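Dihydrodipicolinate synthase (Bacillus anthracis, PDB 1XKY) probably catalyses the condensation of pyruvate with aspartate semialdehyde, the step that commits bacterial metabolism to lysine biosynthesis. Local coordinates at residues T15-M20 with G212-A217; I43-T48 with I221-Q226. One frame throughout, in Å; residues are numbered along the deposited sequence.

Contact 1 (T15-M20 with G212-A217)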
ATOM      1  N   THR A  15      25.409 -20.802   0.158  1.00 17.02           N
ATOM      2  CA  THR A  15      24.499 -20.129  -0.774  1.00 16.96           C
ATOM      3  C   THR A  15      23.028 -20.485  -0.575  1.00 16.78           C
ATOM      4  O   THR A  15      22.159 -19.722  -0.978  1.00 17.33           O
ATOM      5  CB  THR A  15      24.867 -20.442  -2.244  1.00 17.17           C
ATOM      6  OG1 THR A  15      25.079 -21.855  -2.391  1.00 17.06           O
ATOM      7  CG2 THR A  15      26.120 -19.696  -2.655  1.00 17.33           C
ATOM      8  N   ILE A  16      22.741 -21.650   0.005  1.00 16.55           N
ATOM      9  CA  ILE A  16      21.353 -22.069   0.255  1.00 16.20           C
ATOM     10  C   ILE A  16      21.129 -22.526   1.700  1.00 15.96           C
ATOM     11  O   ILE A  16      21.219 -23.715   2.011  1.00 15.68           O
ATOM     12  CB  ILE A  16      20.898 -23.198  -0.692  1.00 16.25           C
ATOM     13  CG1 ILE A  16      21.189 -22.831  -2.158  1.00 15.84           C
ATOM     14  CG2 ILE A  16      19.393 -23.474  -0.489  1.00 16.78           C
ATOM     15  CD1 ILE A  16      20.849 -23.907  -3.158  1.00 15.57           C
ATOM     16  N   ALA A  17      20.833 -21.573   2.579  1.00 15.39           N
ATOM     17  CA  ALA A  17      20.312 -21.906   3.900  1.00 14.90           C
ATOM     18  C   ALA A  17      18.844 -22.270   3.741  1.00 14.86           C
ATOM     19  O   ALA A  17      18.147 -21.714   2.891  1.00 15.15           O
ATOM     20  CB  ALA A  17      20.487 -20.745   4.872  1.00 14.70           C
ATOM     21  N   THR A  18      18.380 -23.237   4.521  1.00 14.12           N
ATOM     22  CA  THR A  18      17.014 -23.686   4.414  1.00 13.72           C
ATOM     23  C   THR A  18      16.279 -23.423   5.712  1.00 13.78           C
ATOM     24  O   THR A  18      16.757 -23.794   6.799  1.00 13.63           O
ATOM     25  CB  THR A  18      16.923 -25.177   4.020  1.00 13.64           C
ATOM     26  OG1 THR A  18      17.482 -25.346   2.713  1.00 14.28           O
ATOM     27  CG2 THR A  18      15.481 -25.657   4.013  1.00 13.68           C
ATOM     28  N   ALA A  19      15.137 -22.744   5.567  1.00 13.60           N
ATOM     29  CA  ALA A  19      14.197 -22.472   6.649  1.00 13.83           C
ATOM     30  C   ALA A  19      13.346 -23.709   6.874  1.00 13.79           C
ATOM     31  O   ALA A  19      12.251 -23.840   6.327  1.00 13.62           O
ATOM     32  CB  ALA A  19      13.312 -21.274   6.300  1.00 14.04           C
ATOM     33  N   MET A  20      13.859 -24.610   7.700  1.00 13.89           N
ATOM     34  CA  MET A  20      13.318 -25.957   7.801  1.00 13.70           C
ATOM     35  C   MET A  20      11.975 -26.016   8.513  1.00 13.45           C
ATOM     36  O   MET A  20      11.799 -25.426   9.575  1.00 13.25           O
ATOM     37  CB  MET A  20      14.309 -26.859   8.536  1.00 13.74           C
ATOM     38  CG  MET A  20      14.040 -28.318   8.353  1.00 14.80           C
ATOM     39  SD  MET A  20      15.184 -29.332   9.291  1.00 19.12           S
ATOM     40  CE  MET A  20      14.718 -28.943  10.968  1.00 17.99           C
ATOM     41  N   GLY A 212      23.505 -15.241  -1.066  1.00 15.53           N
ATOM     42  CA  GLY A 212      22.626 -16.362  -1.334  1.00 15.54           C
ATOM     43  C   GLY A 212      21.198 -16.158  -0.873  1.00 15.67           C
ATOM     44  O   GLY A 212      20.678 -15.037  -0.873  1.00 15.60           O
ATOM     45  N   ILE A 213      20.560 -17.267  -0.513  1.00 15.33           N
ATOM     46  CA  ILE A 213      19.136 -17.325  -0.210  1.00 14.92           C
ATOM     47  C   ILE A 213      18.934 -18.116   1.067  1.00 14.66           C
ATOM     48  O   ILE A 213      19.568 -19.135   1.271  1.00 15.09           O
ATOM     49  CB  ILE A 213      18.329 -17.993  -1.367  1.00 14.81           C
ATOM     50  CG1 ILE A 213      16.859 -18.201  -0.971  1.00 14.50           C
ATOM     51  CG2 ILE A 213      18.952 -19.325  -1.751  1.00 14.48           C
ATOM     52  CD1 ILE A 213      16.006 -16.973  -0.932  1.00 13.78           C
ATOM     53  N   VAL A 214      18.050 -17.622   1.918  1.00 14.54           N
ATOM     54  CA  VAL A 214      17.410 -18.435   2.927  1.00 14.52           C
ATOM     55  C   VAL A 214      16.031 -18.912   2.452  1.00 14.62           C
ATOM     56  O   VAL A 214      15.126 -18.123   2.296  1.00 13.93           O
ATOM     57  CB  VAL A 214      17.338 -17.697   4.275  1.00 14.77           C
ATOM     58  CG1 VAL A 214      16.735 -18.571   5.367  1.00 14.99           C
ATOM     59  CG2 VAL A 214      18.703 -17.167   4.664  1.00 16.20           C
ATOM     60  N   SER A 215      15.926 -20.212   2.187  1.00 14.28           N
ATOM     61  CA  SER A 215      14.985 -20.753   1.213  1.00 14.34           C
ATOM     62  C   SER A 215      13.873 -21.560   1.874  1.00 14.04           C
ATOM     63  O   SER A 215      14.082 -22.199   2.880  1.00 14.36           O
ATOM     64  CB  SER A 215      15.702 -21.625   0.174  1.00 14.12           C
ATOM     65  OG  SER A 215      14.826 -22.194  -0.757  1.00 14.16           O
ATOM     66  N   VAL A 216      12.704 -21.522   1.261  1.00 13.98           N
ATOM     67  CA  VAL A 216      11.661 -22.492   1.502  1.00 13.70           C
ATOM     68  C   VAL A 216      11.562 -23.543   0.390  1.00 13.38           C
ATOM     69  O   VAL A 216      11.407 -24.715   0.657  1.00 13.41           O
ATOM     70  CB  VAL A 216      10.310 -21.787   1.728  1.00 13.77           C
ATOM     71  CG1 VAL A 216       9.172 -22.748   1.711  1.00 13.82           C
ATOM     72  CG2 VAL A 216      10.344 -20.999   3.019  1.00 14.14           C
ATOM     73  N   ALA A 217      11.664 -23.089  -0.848  1.00 13.32           N
ATOM     74  CA  ALA A 217      11.594 -23.965  -2.035  1.00 13.17           C
ATOM     75  C   ALA A 217      12.654 -25.062  -2.083  1.00 13.25           C
ATOM     76  O   ALA A 217      12.447 -26.102  -2.708  1.00 13.23           O
ATOM     77  CB  ALA A 217      11.668 -23.132  -3.306  1.00 13.22           C
TER
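Thr15 O receives the N-H of Ile213 at 3.0 Å, in a fairly straight bond with 161° at the hydrogen, and this begins the parallel pairing of strands 16-19 and 212-215. Gly212 passes so close to this carbonyl that a CB there would collide with it. With Ile213 CG1 anti to the backbone N (chi1 173°), CG2 is left between the backbone N and the carbonyl carbon, 3.3 Å from Thr15 O. Ile16 crosses the Ile213 side chain obliquely, CG1 against CG2 at 4.2 Å, while its other branch, CG2, meets Ser215 CB. These side chains share a face with Thr18, the one covered by helix 218-234. Ala17 points to the other face and into the barrel, where its CB touches Val214 CG2 at 4.0 Å. Its backbone is used twice: the N-H makes a weak, bent bond to Ile213 O (130°), and Ala17 O accepts from Ser215 N at 2.8 Å. Thr18 lies level with Ser215, and its CG2 rests near Ser215 O; its hydroxyl is bonded to those of Thr47 and Ser218. Ala19 N closes the series on Ser215 O at 2.9 Å; its CB lies 3.6 Å from that oxygen, with Val214 CG1 and Val216 CG2 more loosely beside it, as the chain folds through an inverse gamma turn. Ser215 OG bonds to Asp199 and caps Ser218 N. The alternating N-H and C=O bonds join the first and last strands and close the eight-stranded TIM barrel, and the buried hydroxyls of Thr18 and Ser215 are satisfied beside the seam.

Contact 2 (I43-T48 with I221-Q226)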
ATOM      1  N   ILE A  43      20.469 -31.929   3.479  1.00 16.63           N
ATOM      2  CA  ILE A  43      21.916 -31.894   3.310  1.00 17.46           C
ATOM      3  C   ILE A  43      22.375 -32.576   2.002  1.00 17.50           C
ATOM      4  O   ILE A  43      23.325 -32.111   1.373  1.00 17.62           O
ATOM      5  CB  ILE A  43      22.640 -32.459   4.561  1.00 17.62           C
ATOM      6  CG1 ILE A  43      22.404 -31.528   5.761  1.00 18.50           C
ATOM      7  CG2 ILE A  43      24.132 -32.614   4.309  1.00 18.31           C
ATOM      8  CD1 ILE A  43      22.871 -32.095   7.101  1.00 19.52           C
ATOM      9  N   ASP A  44      21.681 -33.632   1.587  1.00 17.48           N
ATOM     10  CA  ASP A  44      21.977 -34.313   0.311  1.00 17.94           C
ATOM     11  C   ASP A  44      21.326 -33.656  -0.902  1.00 17.62           C
ATOM     12  O   ASP A  44      21.563 -34.084  -2.035  1.00 17.74           O
ATOM     13  CB  ASP A  44      21.530 -35.774   0.365  1.00 18.31           C
ATOM     14  CG  ASP A  44      22.297 -36.585   1.392  0.70 19.40           C
ATOM     15  OD1 ASP A  44      23.408 -36.172   1.796  0.70 19.91           O
ATOM     16  OD2 ASP A  44      21.771 -37.643   1.801  0.70 21.91           O
ATOM     17  N   ASN A  45      20.523 -32.616  -0.666  1.00 17.11           N
ATOM     18  CA  ASN A  45      19.811 -31.913  -1.727  1.00 16.65           C
ATOM     19  C   ASN A  45      20.119 -30.408  -1.769  1.00 15.98           C
ATOM     20  O   ASN A  45      19.237 -29.590  -1.989  1.00 15.75           O
ATOM     21  CB  ASN A  45      18.306 -32.188  -1.603  1.00 16.61           C
ATOM     22  CG  ASN A  45      17.931 -33.566  -2.114  1.00 16.99           C
ATOM     23  OD1 ASN A  45      17.639 -33.725  -3.297  1.00 18.46           O
ATOM     24  ND2 ASN A  45      17.974 -34.573  -1.243  1.00 16.87           N
ATOM     25  N   GLY A  46      21.384 -30.054  -1.572  1.00 15.65           N
ATOM     26  CA  GLY A  46      21.863 -28.686  -1.803  1.00 15.37           C
ATOM     27  C   GLY A  46      21.789 -27.690  -0.652  1.00 15.04           C
ATOM     28  O   GLY A  46      22.233 -26.545  -0.802  1.00 15.15           O
ATOM     29  N   THR A  47      21.242 -28.103   0.493  1.00 14.93           N
ATOM     30  CA  THR A  47      21.161 -27.213   1.670  1.00 14.73           C
ATOM     31  C   THR A  47      22.538 -27.045   2.317  1.00 14.66           C
ATOM     32  O   THR A  47      23.212 -28.037   2.619  1.00 14.82           O
ATOM     33  CB  THR A  47      20.124 -27.725   2.710  1.00 14.74           C
ATOM     34  OG1 THR A  47      18.798 -27.577   2.182  1.00 14.26           O
ATOM     35  CG2 THR A  47      20.213 -26.957   4.034  1.00 15.08           C
ATOM     36  N   THR A  48      22.955 -25.790   2.518  1.00 14.52           N
ATOM     37  CA  THR A  48      24.290 -25.474   3.056  1.00 14.65           C
ATOM     38  C   THR A  48      24.274 -24.974   4.508  1.00 14.70           C
ATOM     39  O   THR A  48      25.326 -24.781   5.114  1.00 13.93           O
ATOM     40  CB  THR A  48      25.031 -24.427   2.175  1.00 14.93           C
ATOM     41  OG1 THR A  48      24.332 -23.172   2.177  1.00 13.77           O
ATOM     42  CG2 THR A  48      25.158 -24.916   0.758  1.00 15.72           C
ATOM     43  N   ILE A 221      13.030 -28.312  -4.436  1.00 15.42           N
ATOM     44  CA  ILE A 221      13.856 -28.130  -5.633  1.00 15.28           C
ATOM     45  C   ILE A 221      15.256 -27.611  -5.299  1.00 15.02           C
ATOM     46  O   ILE A 221      15.819 -26.813  -6.033  1.00 14.70           O
ATOM     47  CB  ILE A 221      13.162 -27.216  -6.673  1.00 15.23           C
ATOM     48  CG1 ILE A 221      12.705 -25.903  -6.021  1.00 15.84           C
ATOM     49  CG2 ILE A 221      11.980 -27.954  -7.325  1.00 15.55           C
ATOM     50  CD1 ILE A 221      12.452 -24.768  -7.020  1.00 16.34           C
ATOM     51  N   GLY A 222      15.823 -28.102  -4.202  1.00 15.26           N
ATOM     52  CA  GLY A 222      17.165 -27.720  -3.788  1.00 15.32           C
ATOM     53  C   GLY A 222      18.224 -28.010  -4.838  1.00 15.33           C
ATOM     54  O   GLY A 222      19.115 -27.191  -5.052  1.00 14.51           O
ATOM     55  N   ASN A 223      18.140 -29.169  -5.496  1.00 15.67           N
ATOM     56  CA  ASN A 223      19.149 -29.509  -6.511  1.00 15.97           C
ATOM     57  C   ASN A 223      19.065 -28.542  -7.694  1.00 15.71           C
ATOM     58  O   ASN A 223      20.093 -28.120  -8.230  1.00 15.45           O
ATOM     59  CB  ASN A 223      19.031 -30.963  -6.989  1.00 16.00           C
ATOM     60  CG  ASN A 223      19.502 -31.983  -5.943  1.00 16.82           C
ATOM     61  OD1 ASN A 223      20.309 -31.681  -5.063  1.00 17.85           O
ATOM     62  ND2 ASN A 223      19.008 -33.206  -6.061  1.00 19.19           N
ATOM     63  N   GLU A 224      17.840 -28.192  -8.082  1.00 15.36           N
ATOM     64  CA  GLU A 224      17.603 -27.231  -9.165  1.00 15.29           C
ATOM     65  C   GLU A 224      18.179 -25.842  -8.825  1.00 14.80           C
ATOM     66  O   GLU A 224      18.840 -25.209  -9.658  1.00 14.74           O
ATOM     67  CB  GLU A 224      16.113 -27.127  -9.480  1.00 15.18           C
ATOM     68  CG  GLU A 224      15.515 -28.371 -10.171  1.00 16.00           C
ATOM     69  CD  GLU A 224      15.163 -29.525  -9.226  1.00 16.19           C
ATOM     70  OE1 GLU A 224      15.487 -29.477  -8.025  1.00 15.20           O
ATOM     71  OE2 GLU A 224      14.568 -30.511  -9.705  1.00 18.55           O
ATOM     72  N   MET A 225      17.945 -25.391  -7.597  1.00 14.31           N
ATOM     73  CA  MET A 225      18.487 -24.116  -7.114  1.00 14.24           C
ATOM     74  C   MET A 225      20.015 -24.132  -7.060  1.00 14.26           C
ATOM     75  O   MET A 225      20.659 -23.135  -7.361  1.00 13.77           O
ATOM     76  CB  MET A 225      17.939 -23.794  -5.721  1.00 14.07           C
ATOM     77  CG  MET A 225      16.449 -23.546  -5.680  1.00 14.65           C
ATOM     78  SD  MET A 225      15.829 -23.341  -4.003  1.00 14.56           S
ATOM     79  CE  MET A 225      16.700 -21.846  -3.528  1.00 14.54           C
ATOM     80  N   GLN A 226      20.587 -25.270  -6.666  1.00 14.62           N
ATOM     81  CA  GLN A 226      22.039 -25.438  -6.657  1.00 15.21           C
ATOM     82  C   GLN A 226      22.612 -25.274  -8.075  1.00 15.19           C
ATOM     83  O   GLN A 226      23.596 -24.560  -8.278  1.00 15.01           O
ATOM     84  CB  GLN A 226      22.391 -26.803  -6.071  1.00 15.33           C
ATOM     85  CG  GLN A 226      23.869 -27.088  -5.926  1.00 16.10           C
ATOM     86  CD  GLN A 226      24.115 -28.413  -5.235  1.00 17.41           C
ATOM     87  OE1 GLN A 226      23.920 -29.482  -5.822  1.00 22.12           O
ATOM     88  NE2 GLN A 226      24.522 -28.355  -3.986  1.00 16.63           N
TER
HETATM   89  O   HOH W   1      20.506 -35.133  -4.354  1.00 22.99           O
HETATM   90  O   HOH W   2      16.508 -31.387  -4.559  1.00 16.72           O
HETATM   91  O   HOH W   3      24.164 -26.028  -2.701  1.00 19.71           O
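Asn45, just past helix 32-44, meets Asn223 of helix 218-234 side chain against side chain, with the amide planes 25° apart. Its CB lies 4.0 Å from Asn223 OD1. CG, beside the backbone N (chi1 -77°), comes to 4.1 Å from Asn223 ND2. At the tip, OD1 is 3.1 Å from that same ND2 and accepts a hydrogen bond from a water at 2.9 Å. This water in turn accepts from Asn223 N, a donor with no bond to the preceding helical turn. The other tip atom, ND2, turns back to Tyr41 O in the last turn of helix 32-44. Two more waters bridge the segments, one from Asp44 O to Asn223 ND2 and one from Gly46 O to Gln226 NE2. Backbone meets backbone where Gly222 CA approaches Asn45 O at 3.3 Å in a C-H...O contact, where a CB would clash. Gln226 has CG anti to the backbone N (chi1 -177°) and its chain is extended beyond CG; NE2 ends 3.5 Å from Gly46 CA. The contact thus joins the turn between helix 32-44 and strand 49-52 to the first turns of helix 218-234, on the hydrated barrel surface, while Met225 faces inward onto strand 212-215.

Overall arrangement
Contact 1 is the buried seam between the first and last barrel strands; contact 2 is the hydrated meeting of the turn ending helix 32-44 with helix 218-234, their centres about 9 Å apart. Both belong to the two β-α units that come together when the barrel closes. Thr18 OG1 and Thr47 OG1, 2.6 Å apart, probably bond strand 16-19 to the turn after helix 32-44; Ile16 O and Thr48 N, 2.8 Å apart, probably bond at the start of the pairing with strand 49-52. Met225 CE packs 3.4 Å from Ser215 OG. Enzymes of this family bind substrate at the C-terminal ends of the strands, the side toward which 15-20 and 212-217 run. Gly212, at the other end, lies about 13 Å from a bound potassium ion.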